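PDB 3DLJ: beta-Ala-His dipeptidase, which hydrolyses Xaa-His dipeptides, above all carnosine and anserine, as a secreted homodimeric metallopeptidase of the M20 family with two zinc ions per subunit. Local coordinates for residues 410-415 and 471-476; 214-219 and 445-450; 14-19 and 156-161; 164-169 and 477-482. All blocks are in the same frame, centred on the assembly; numbering follows the deposited sequence.

Contact 1 (410-415 and 471-476)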
# COMPACT_ATOMS: atom_id res chain seq x y z
N ARG A 410 -7.01 -22.47 3.50
CA ARG A 410 -7.51 -23.53 2.64
C ARG A 410 -7.43 -23.23 1.14
O ARG A 410 -6.99 -24.07 0.37
CB ARG A 410 -8.94 -23.91 3.04
CG ARG A 410 -9.08 -24.53 4.43
N ALA A 411 -7.85 -22.03 0.72
CA ALA A 411 -7.75 -21.67 -0.69
C ALA A 411 -6.31 -21.71 -1.18
O ALA A 411 -6.04 -22.15 -2.30
CB ALA A 411 -8.39 -20.30 -0.96
N ILE A 412 -5.38 -21.25 -0.32
CA ILE A 412 -3.95 -21.23 -0.66
C ILE A 412 -3.39 -22.62 -0.81
O ILE A 412 -2.70 -22.90 -1.79
CB ILE A 412 -3.09 -20.37 0.33
CG1 ILE A 412 -3.35 -18.88 0.11
CG2 ILE A 412 -1.57 -20.67 0.18
CD1 ILE A 412 -2.47 -17.97 0.94
N ARG A 413 -3.72 -23.50 0.14
CA ARG A 413 -3.30 -24.89 0.08
C ARG A 413 -3.76 -25.55 -1.22
O ARG A 413 -2.96 -26.21 -1.88
CB ARG A 413 -3.77 -25.67 1.32
N THR A 414 -5.02 -25.32 -1.59
CA THR A 414 -5.58 -25.88 -2.84
C THR A 414 -4.80 -25.47 -4.10
O THR A 414 -4.49 -26.33 -4.94
CB THR A 414 -7.09 -25.52 -3.03
OG1 THR A 414 -7.87 -26.20 -2.05
CG2 THR A 414 -7.60 -25.92 -4.41
N VAL A 415 -4.50 -24.18 -4.22
CA VAL A 415 -3.91 -23.63 -5.47
C VAL A 415 -2.39 -23.83 -5.55
O VAL A 415 -1.85 -24.14 -6.61
CB VAL A 415 -4.31 -22.15 -5.71
CG1 VAL A 415 -3.59 -21.56 -6.91
CG2 VAL A 415 -5.83 -22.05 -5.90
N THR A 471 -5.63 -15.42 -9.53
CA THR A 471 -6.99 -15.54 -10.03
C THR A 471 -7.65 -16.85 -9.57
O THR A 471 -8.81 -16.85 -9.13
CB THR A 471 -7.04 -15.40 -11.59
OG1 THR A 471 -6.33 -14.21 -12.00
CG2 THR A 471 -8.48 -15.36 -12.10
N LYS A 472 -6.90 -17.95 -9.66
CA LYS A 472 -7.35 -19.25 -9.15
C LYS A 472 -7.55 -19.30 -7.64
O LYS A 472 -8.49 -19.94 -7.14
CB LYS A 472 -6.36 -20.34 -9.55
CG LYS A 472 -6.38 -20.63 -11.02
CD LYS A 472 -5.03 -21.10 -11.46
CE LYS A 472 -5.05 -21.55 -12.88
NZ LYS A 472 -3.97 -22.53 -13.04
N LEU A 473 -6.64 -18.62 -6.92
CA LEU A 473 -6.72 -18.49 -5.47
C LEU A 473 -8.04 -17.85 -5.08
O LEU A 473 -8.75 -18.33 -4.18
CB LEU A 473 -5.55 -17.65 -4.94
CG LEU A 473 -5.55 -17.32 -3.44
CD1 LEU A 473 -5.47 -18.60 -2.69
CD2 LEU A 473 -4.38 -16.44 -3.07
N PHE A 474 -8.37 -16.75 -5.74
CA PHE A 474 -9.63 -16.09 -5.49
C PHE A 474 -10.84 -16.99 -5.81
O PHE A 474 -11.83 -17.01 -5.07
CB PHE A 474 -9.70 -14.73 -6.23
CG PHE A 474 -8.80 -13.65 -5.65
CD1 PHE A 474 -8.49 -13.62 -4.28
CD2 PHE A 474 -8.30 -12.63 -6.47
CE1 PHE A 474 -7.67 -12.60 -3.74
CE2 PHE A 474 -7.47 -11.58 -5.94
CZ PHE A 474 -7.17 -11.57 -4.58
N ALA A 475 -10.77 -17.71 -6.92
CA ALA A 475 -11.82 -18.70 -7.28
C ALA A 475 -12.06 -19.77 -6.17
O ALA A 475 -13.20 -19.98 -5.71
CB ALA A 475 -11.49 -19.37 -8.61
N ALA A 476 -10.99 -20.41 -5.72
CA ALA A 476 -11.06 -21.37 -4.61
C ALA A 476 -11.65 -20.74 -3.32
O ALA A 476 -12.42 -21.39 -2.59
CB ALA A 476 -9.66 -21.95 -4.32
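A411 and A476 face each other where two helices cross, CB of A411 4.0 Å from CB of A476. With no more than methyl groups at this point, the axes of the two short helical segments come within 8.5 Å, in a steep crossing with 129° between their N-to-C directions.

L473 holds CG anti to the backbone N (chi1 175°), and its CD1 reaches across to I412 and A411, 3.5 Å from CG1 of I412 and 3.8 Å from CB of A411. That methyl thus packs against the A411-I412 peptide as well as against their side chains. V415 meets the other helix through CG2, which rests 3.6 Å from the carbonyl O of K472 and 4.1 Å from CB of A476. Its CG1 reaches CB of K472, and the two side chains cross at about a right angle.

Polar groups look elsewhere. Beyond CG the K472 chain runs extended and away from V415, and NZ forms salt bridges with D21 and E469. T414 OG1 gives a weak hydrogen bond back to the carbonyl O of R410 within its own helix.

The contact joins helix 403-416 to helix 464-482 by buried apolar surface. F17 of helix 13-22 touches both V415 and K472, helix 141-160 packs on T471 and A475, and L473 also meets I446, which follows strand 444-445.

Contact 2 (214-219 and 445-450)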
# COMPACT_ATOMS: atom_id res chain seq x y z
N LYS A 214 7.15 -19.44 -0.82
CA LYS A 214 6.01 -19.70 0.06
C LYS A 214 4.98 -18.55 0.02
O LYS A 214 5.33 -17.38 0.25
CB LYS A 214 6.48 -19.98 1.49
N PRO A 215 3.71 -18.87 -0.29
CA PRO A 215 2.66 -17.84 -0.31
C PRO A 215 2.34 -17.41 1.10
O PRO A 215 2.82 -18.02 2.07
CB PRO A 215 1.46 -18.57 -0.94
CG PRO A 215 2.02 -19.84 -1.54
CD PRO A 215 3.17 -20.20 -0.64
N ALA A 216 1.55 -16.37 1.25
CA ALA A 216 1.35 -15.81 2.57
C ALA A 216 -0.07 -15.37 2.78
O ALA A 216 -0.83 -15.18 1.81
CB ALA A 216 2.29 -14.63 2.76
N ILE A 217 -0.43 -15.25 4.06
CA ILE A 217 -1.59 -14.49 4.49
C ILE A 217 -1.10 -13.48 5.53
O ILE A 217 -0.29 -13.82 6.40
CB ILE A 217 -2.71 -15.39 5.10
CG1 ILE A 217 -3.37 -16.24 4.02
CG2 ILE A 217 -3.81 -14.55 5.71
CD1 ILE A 217 -3.85 -17.60 4.53
N THR A 218 -1.59 -12.24 5.43
CA THR A 218 -1.08 -11.12 6.23
C THR A 218 -2.13 -10.71 7.26
O THR A 218 -3.29 -10.45 6.91
CB THR A 218 -0.68 -9.96 5.30
OG1 THR A 218 0.23 -10.45 4.29
CG2 THR A 218 -0.03 -8.79 6.08
N TYR A 219 -1.73 -10.66 8.53
CA TYR A 219 -2.68 -10.44 9.62
C TYR A 219 -2.32 -9.27 10.53
O TYR A 219 -3.03 -9.01 11.51
CB TYR A 219 -2.82 -11.71 10.48
CG TYR A 219 -1.59 -12.06 11.30
CD1 TYR A 219 -1.44 -11.58 12.62
CD2 TYR A 219 -0.59 -12.88 10.78
CE1 TYR A 219 -0.32 -11.90 13.37
CE2 TYR A 219 0.52 -13.22 11.52
CZ TYR A 219 0.65 -12.72 12.81
OH TYR A 219 1.76 -13.06 13.54
N LEU A 445 -6.26 -9.99 4.66
CA LEU A 445 -5.30 -9.55 3.65
C LEU A 445 -4.69 -10.72 2.90
O LEU A 445 -3.93 -11.50 3.45
CB LEU A 445 -4.20 -8.65 4.25
CG LEU A 445 -4.62 -7.47 5.13
CD1 LEU A 445 -3.38 -6.85 5.69
CD2 LEU A 445 -5.43 -6.45 4.37
N ILE A 446 -5.05 -10.82 1.62
CA ILE A 446 -4.51 -11.87 0.75
C ILE A 446 -3.53 -11.26 -0.27
O ILE A 446 -3.94 -10.74 -1.29
CB ILE A 446 -5.65 -12.65 0.03
CG1 ILE A 446 -6.75 -13.04 1.04
CG2 ILE A 446 -5.07 -13.88 -0.67
CD1 ILE A 446 -7.96 -13.76 0.44
N PRO A 447 -2.23 -11.34 0.03
CA PRO A 447 -1.22 -10.79 -0.85
C PRO A 447 -1.13 -11.60 -2.15
O PRO A 447 -1.14 -12.82 -2.10
CB PRO A 447 0.07 -10.89 -0.03
CG PRO A 447 -0.18 -12.00 0.98
CD PRO A 447 -1.66 -12.01 1.22
N LEU A 448 -1.09 -10.91 -3.31
CA LEU A 448 -0.80 -11.56 -4.60
C LEU A 448 0.61 -11.23 -5.11
O LEU A 448 1.17 -11.97 -5.93
CB LEU A 448 -1.83 -11.21 -5.68
CG LEU A 448 -3.26 -11.77 -5.66
CD1 LEU A 448 -3.84 -11.79 -7.08
CD2 LEU A 448 -3.27 -13.13 -5.06
N GLY A 449 1.17 -10.14 -4.60
CA GLY A 449 2.47 -9.69 -5.06
C GLY A 449 3.67 -10.46 -4.56
O GLY A 449 3.65 -11.04 -3.48
N ALA A 450 4.74 -10.49 -5.36
CA ALA A 450 6.01 -11.02 -4.89
C ALA A 450 6.77 -9.94 -4.16
O ALA A 450 6.54 -8.74 -4.37
CB ALA A 450 6.86 -11.61 -6.03
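T218 and L445 make the one direct hydrogen bond here: T218 N donates to L445 O at 3.2 Å, nearly straight at 174°. Beside it, CB of L445 sits 3.3 Å from T218 O, and the two side chains cross obliquely until CG2 of T218 meets CD1 of L445 at 3.9 Å.

P447 supplies the second half of the first shell. Its CD lies 3.3 Å from A216 O, CG is 4.0 Å from CB of A216, and OG1 of T218 stands 3.7 Å from the same CG. With CG2 anti to the backbone N and OG1 anti to the carbonyl carbon (chi1 -53°), T218 turns its methyl to the leucine and its hydroxyl to the proline ring.

Farther out, polar partners fix the backbones. Y405 OH hydrogen-bonds T218 O and, weakly, L445 N, bridging the two segments; P447 O is held by W209 NE1 and I446 O by S205 OG.

The contact ties the start of strand 216-232 to the edge strand 444-445 of the six-stranded sheet and the loop leaving it, where L445 lies near zinc ligand D206. Strand 421-425 runs parallel beside 216-232, I217 packs on helix 403-416, and I446 and L448 pack on helix 464-482.

Contact 3 (14-19 and 156-161); sequences EKVFQY and SAFRAL
V16 of helix 13-22 sets a methyl on the ring of F158, and Y19, one helical turn on, lays its own ring against A157; these are the bumps pressed onto the end of helix 141-160. The axes of the short segments pass 9.3 Å apart at 110°, close to perpendicular, with CA of V16 and A157 nearest.

V16 spreads its two methyls over different neighbours. CG2 stands over the centre of the F158 ring, 3.9 Å from its centroid and only 4° off the normal, a CH-pi contact in which all six ring carbons lie at similar distances. CG1, anti to the backbone N (chi1 166°), touches both CB of A157 and CE1 of F158, 4.0 Å from each.

The Y19 ring fills the hollow formed by A157, A160 and L161. CA of A157 lies over one ring face, and CB of A157 is 3.6 Å from CD2. A160 CB approaches obliquely near the hydroxyl end, 3.5 Å from CE1, while L161 slides past the tyrosine in the opposite direction, its CD2 4.0 Å from CD1. The other leucine methyl, CD1, rests against the backbone of K15 and V16, 3.7 Å from K15 O.

H23 stacks on Y19, and A475 of helix 464-482 touches both V16 and F158.

Chemically the interface is apolar and aromatic within, with its polar link at the margin: a water lying in plane at the tyrosine edge is 2.7 Å from Y19 OH and donates to S156 OG, which also bonds to N153 O. Partly exposed Y19 can therefore bury its ring carbons against alanine and leucine while its hydroxyl stays hydrated.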
# COMPACT_ATOMS: atom_id res chain seq x y z
N GLU A 14 -12.12 -27.24 -11.19
CA GLU A 14 -11.34 -27.78 -12.29
C GLU A 14 -11.66 -27.01 -13.56
O GLU A 14 -10.74 -26.63 -14.27
CB GLU A 14 -11.64 -29.27 -12.49
CG GLU A 14 -10.48 -30.06 -13.10
N LYS A 15 -12.94 -26.78 -13.84
CA LYS A 15 -13.39 -26.12 -15.06
C LYS A 15 -13.09 -24.65 -15.00
O LYS A 15 -12.62 -24.09 -15.99
CB LYS A 15 -14.89 -26.36 -15.30
CG LYS A 15 -15.15 -27.51 -16.24
CD LYS A 15 -15.99 -28.61 -15.62
CE LYS A 15 -15.95 -29.86 -16.47
NZ LYS A 15 -16.53 -31.04 -15.78
N VAL A 16 -13.35 -24.03 -13.84
CA VAL A 16 -12.95 -22.64 -13.56
C VAL A 16 -11.44 -22.44 -13.74
O VAL A 16 -11.03 -21.49 -14.36
CB VAL A 16 -13.40 -22.19 -12.13
CG1 VAL A 16 -12.70 -20.91 -11.73
CG2 VAL A 16 -14.88 -21.97 -12.09
N PHE A 17 -10.64 -23.35 -13.20
CA PHE A 17 -9.17 -23.32 -13.33
C PHE A 17 -8.73 -23.49 -14.78
O PHE A 17 -7.83 -22.79 -15.24
CB PHE A 17 -8.52 -24.42 -12.47
CG PHE A 17 -8.42 -24.09 -10.99
CD1 PHE A 17 -9.23 -23.12 -10.40
CD2 PHE A 17 -7.52 -24.78 -10.18
CE1 PHE A 17 -9.14 -22.84 -9.04
CE2 PHE A 17 -7.41 -24.49 -8.81
CZ PHE A 17 -8.24 -23.53 -8.25
N GLN A 18 -9.36 -24.43 -15.49
CA GLN A 18 -9.14 -24.63 -16.92
C GLN A 18 -9.40 -23.33 -17.68
O GLN A 18 -8.59 -22.95 -18.50
CB GLN A 18 -10.05 -25.73 -17.51
CG GLN A 18 -9.88 -27.14 -16.97
CD GLN A 18 -11.00 -28.12 -17.44
OE1 GLN A 18 -11.65 -27.92 -18.50
NE2 GLN A 18 -11.23 -29.17 -16.66
N TYR A 19 -10.54 -22.69 -17.41
CA TYR A 19 -10.92 -21.40 -18.02
C TYR A 19 -9.83 -20.34 -17.82
O TYR A 19 -9.38 -19.71 -18.78
CB TYR A 19 -12.29 -20.90 -17.47
CG TYR A 19 -12.83 -19.65 -18.14
CD1 TYR A 19 -13.79 -19.72 -19.16
CD2 TYR A 19 -12.37 -18.39 -17.75
CE1 TYR A 19 -14.29 -18.54 -19.77
CE2 TYR A 19 -12.84 -17.24 -18.35
CZ TYR A 19 -13.79 -17.31 -19.35
OH TYR A 19 -14.21 -16.11 -19.90
N SER A 156 -15.44 -13.57 -13.33
CA SER A 156 -15.79 -13.68 -14.74
C SER A 156 -15.65 -15.12 -15.29
O SER A 156 -16.28 -15.45 -16.29
CB SER A 156 -14.97 -12.69 -15.57
OG SER A 156 -13.72 -13.27 -15.93
N ALA A 157 -14.86 -15.97 -14.62
CA ALA A 157 -14.78 -17.39 -14.96
C ALA A 157 -16.04 -18.18 -14.59
O ALA A 157 -16.53 -18.95 -15.41
CB ALA A 157 -13.54 -18.03 -14.36
N PHE A 158 -16.55 -18.01 -13.36
CA PHE A 158 -17.84 -18.59 -12.93
C PHE A 158 -19.00 -18.06 -13.80
O PHE A 158 -19.90 -18.79 -14.16
CB PHE A 158 -18.15 -18.25 -11.46
CG PHE A 158 -17.30 -18.98 -10.45
CD1 PHE A 158 -16.03 -18.52 -10.12
CD2 PHE A 158 -17.79 -20.11 -9.79
CE1 PHE A 158 -15.25 -19.19 -9.18
CE2 PHE A 158 -17.00 -20.77 -8.85
CZ PHE A 158 -15.73 -20.29 -8.55
N ARG A 159 -18.95 -16.78 -14.13
CA ARG A 159 -19.99 -16.14 -14.94
C ARG A 159 -20.03 -16.66 -16.40
O ARG A 159 -21.09 -17.01 -16.92
CB ARG A 159 -19.85 -14.61 -14.89
CG ARG A 159 -20.05 -13.98 -13.47
CD ARG A 159 -21.50 -14.08 -12.95
NE ARG A 159 -22.41 -13.39 -13.87
CZ ARG A 159 -23.63 -13.81 -14.20
NH1 ARG A 159 -24.11 -14.94 -13.68
NH2 ARG A 159 -24.35 -13.11 -15.07
N ALA A 160 -18.87 -16.68 -17.05
CA ALA A 160 -18.74 -17.23 -18.40
C ALA A 160 -19.22 -18.70 -18.47
O ALA A 160 -19.87 -19.08 -19.43
CB ALA A 160 -17.31 -17.12 -18.87
N LEU A 161 -18.91 -19.49 -17.46
CA LEU A 161 -19.29 -20.91 -17.44
C LEU A 161 -20.69 -21.20 -16.89
O LEU A 161 -21.10 -22.35 -16.80
CB LEU A 161 -18.26 -21.74 -16.66
CG LEU A 161 -16.82 -21.70 -17.19
CD1 LEU A 161 -15.85 -22.35 -16.22
CD2 LEU A 161 -16.73 -22.34 -18.57
O HOH W 1 -13.66 -13.67 -18.83

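Contact 4 (164-169 and 477-482)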
# COMPACT_ATOMS: atom_id res chain seq x y z
N ASP A 164 -22.82 -21.13 -10.78
CA ASP A 164 -23.22 -20.50 -9.55
C ASP A 164 -21.98 -20.08 -8.76
O ASP A 164 -21.10 -20.91 -8.47
CB ASP A 164 -24.03 -21.53 -8.74
CG ASP A 164 -24.65 -20.94 -7.47
OD1 ASP A 164 -25.46 -19.98 -7.59
OD2 ASP A 164 -24.34 -21.47 -6.36
N LEU A 165 -21.92 -18.79 -8.42
CA LEU A 165 -20.93 -18.28 -7.48
C LEU A 165 -21.36 -18.69 -6.06
O LEU A 165 -22.50 -18.47 -5.67
CB LEU A 165 -20.82 -16.75 -7.60
CG LEU A 165 -19.91 -16.15 -8.70
CD1 LEU A 165 -20.44 -14.82 -9.20
CD2 LEU A 165 -18.45 -16.01 -8.27
N PRO A 166 -20.45 -19.32 -5.31
CA PRO A 166 -20.72 -19.83 -3.96
C PRO A 166 -21.20 -18.78 -2.92
O PRO A 166 -21.96 -19.11 -2.00
CB PRO A 166 -19.36 -20.40 -3.55
CG PRO A 166 -18.69 -20.75 -4.87
CD PRO A 166 -19.07 -19.62 -5.74
N VAL A 167 -20.73 -17.54 -3.07
CA VAL A 167 -21.11 -16.44 -2.19
C VAL A 167 -21.61 -15.26 -3.03
O VAL A 167 -21.26 -15.16 -4.21
CB VAL A 167 -19.91 -15.98 -1.31
CG1 VAL A 167 -19.57 -17.03 -0.27
CG2 VAL A 167 -18.67 -15.65 -2.17
N ASN A 168 -22.44 -14.40 -2.43
CA ASN A 168 -22.69 -13.08 -3.00
C ASN A 168 -21.38 -12.29 -2.92
O ASN A 168 -20.56 -12.51 -2.03
CB ASN A 168 -23.82 -12.33 -2.26
CG ASN A 168 -25.15 -13.09 -2.26
OD1 ASN A 168 -25.70 -13.48 -3.30
ND2 ASN A 168 -25.70 -13.28 -1.06
N ILE A 169 -21.17 -11.38 -3.86
CA ILE A 169 -19.95 -10.60 -3.87
C ILE A 169 -20.26 -9.13 -3.99
O ILE A 169 -21.01 -8.70 -4.87
CB ILE A 169 -18.98 -11.04 -5.01
CG1 ILE A 169 -18.55 -12.50 -4.78
CG2 ILE A 169 -17.75 -10.11 -5.08
CD1 ILE A 169 -17.59 -13.05 -5.83
N PHE A 477 -11.30 -19.48 -3.08
CA PHE A 477 -11.66 -18.74 -1.89
C PHE A 477 -13.16 -18.47 -1.82
O PHE A 477 -13.77 -18.63 -0.75
CB PHE A 477 -10.83 -17.44 -1.82
CG PHE A 477 -11.13 -16.58 -0.63
CD1 PHE A 477 -10.73 -16.97 0.66
CD2 PHE A 477 -11.77 -15.36 -0.78
CE1 PHE A 477 -10.98 -16.15 1.76
CE2 PHE A 477 -12.03 -14.55 0.33
CZ PHE A 477 -11.63 -14.95 1.60
N PHE A 478 -13.76 -18.09 -2.95
CA PHE A 478 -15.22 -17.94 -3.04
C PHE A 478 -15.90 -19.16 -2.44
O PHE A 478 -16.85 -19.04 -1.65
CB PHE A 478 -15.71 -17.78 -4.49
CG PHE A 478 -15.19 -16.56 -5.20
CD1 PHE A 478 -15.21 -16.50 -6.59
CD2 PHE A 478 -14.64 -15.50 -4.50
CE1 PHE A 478 -14.72 -15.40 -7.28
CE2 PHE A 478 -14.14 -14.39 -5.18
CZ PHE A 478 -14.19 -14.34 -6.57
N LEU A 479 -15.40 -20.33 -2.83
CA LEU A 479 -15.95 -21.61 -2.45
C LEU A 479 -15.75 -21.87 -0.95
O LEU A 479 -16.65 -22.36 -0.27
CB LEU A 479 -15.36 -22.72 -3.32
CG LEU A 479 -16.00 -24.11 -3.29
CD1 LEU A 479 -17.44 -24.10 -3.82
CD2 LEU A 479 -15.15 -25.10 -4.10
N GLU A 480 -14.59 -21.49 -0.43
CA GLU A 480 -14.28 -21.68 0.99
C GLU A 480 -15.13 -20.81 1.92
O GLU A 480 -15.57 -21.26 2.97
CB GLU A 480 -12.79 -21.49 1.24
CG GLU A 480 -11.91 -22.59 0.64
CD GLU A 480 -12.02 -23.91 1.39
OE1 GLU A 480 -12.67 -23.97 2.46
OE2 GLU A 480 -11.43 -24.90 0.90
N MET A 481 -15.36 -19.56 1.52
CA MET A 481 -16.26 -18.66 2.26
C MET A 481 -17.70 -19.19 2.35
O MET A 481 -18.38 -18.99 3.36
CB MET A 481 -16.24 -17.25 1.68
CG MET A 481 -14.98 -16.43 1.98
SD MET A 481 -14.53 -16.16 3.72
CE MET A 481 -16.11 -15.91 4.55
N ALA A 482 -18.16 -19.87 1.29
CA ALA A 482 -19.50 -20.45 1.29
C ALA A 482 -19.61 -21.60 2.29
O ALA A 482 -20.71 -21.91 2.76
CB ALA A 482 -19.88 -20.92 -0.10
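I169 and P166 meet F478, and P166 also meets A482, where the run into strand 168-174 passes over the last turns of helix 464-482; the strand belongs to the mixed beta-sheet of the alpha/beta zinc-peptidase domain, with helix 464-482 packed on it.

The buried side centres on F478, I169 and V167. CD1 of I169 stands over one face of the phenylalanine ring, 3.8 Å from its centroid and 14° off the normal, a CH-pi contact shifted toward the rim; the two side chains cross at about a right angle. W151 of helix 141-160 meets F478 edge-to-face and also touches I169. V167 holds CG1 anti to the carbonyl carbon (chi1 -70°), which carries that methyl to CB of M481 and the backbone of A482. L165, itself partly exposed, lies alongside F478, pointing the same way, and its CD2 comes within 3.7 Å of CD1 by an oblique approach.

Nearer the end of the helix P166, L479 and A482 are all partly exposed, yet contacts remain close. The proline ring crosses L479 at about a right angle, CG 3.7 Å from CD1. The methyl of A482 closes this side against the proline, its CB 3.5 Å from P166 CB and 3.3 Å from P166 O.

How the contacts relate
Helix 464-482 is common to contacts 1 and 4, and contact 1 is nested inside the chain loop that contact 4 closes. Contact 3 adjoins both: F17 CZ is 3.7 Å from V415 CG2, and F158 CE1 is 3.7 Å from F478 CD1, so the F158 ring of contact 3 also packs against F478 of contact 4. Contact 2 touches contact 1, with I446 CG2 3.6 Å from L473 CD2 and I412 CD1 3.6 Å from I217 CG1, but remains about 12 Å from contact 3 at the nearest atoms. Contact 2 alone approaches the active site: the L445 side chain is about 7 Å from that of zinc ligand D206 and about 10 Å from a bound zinc.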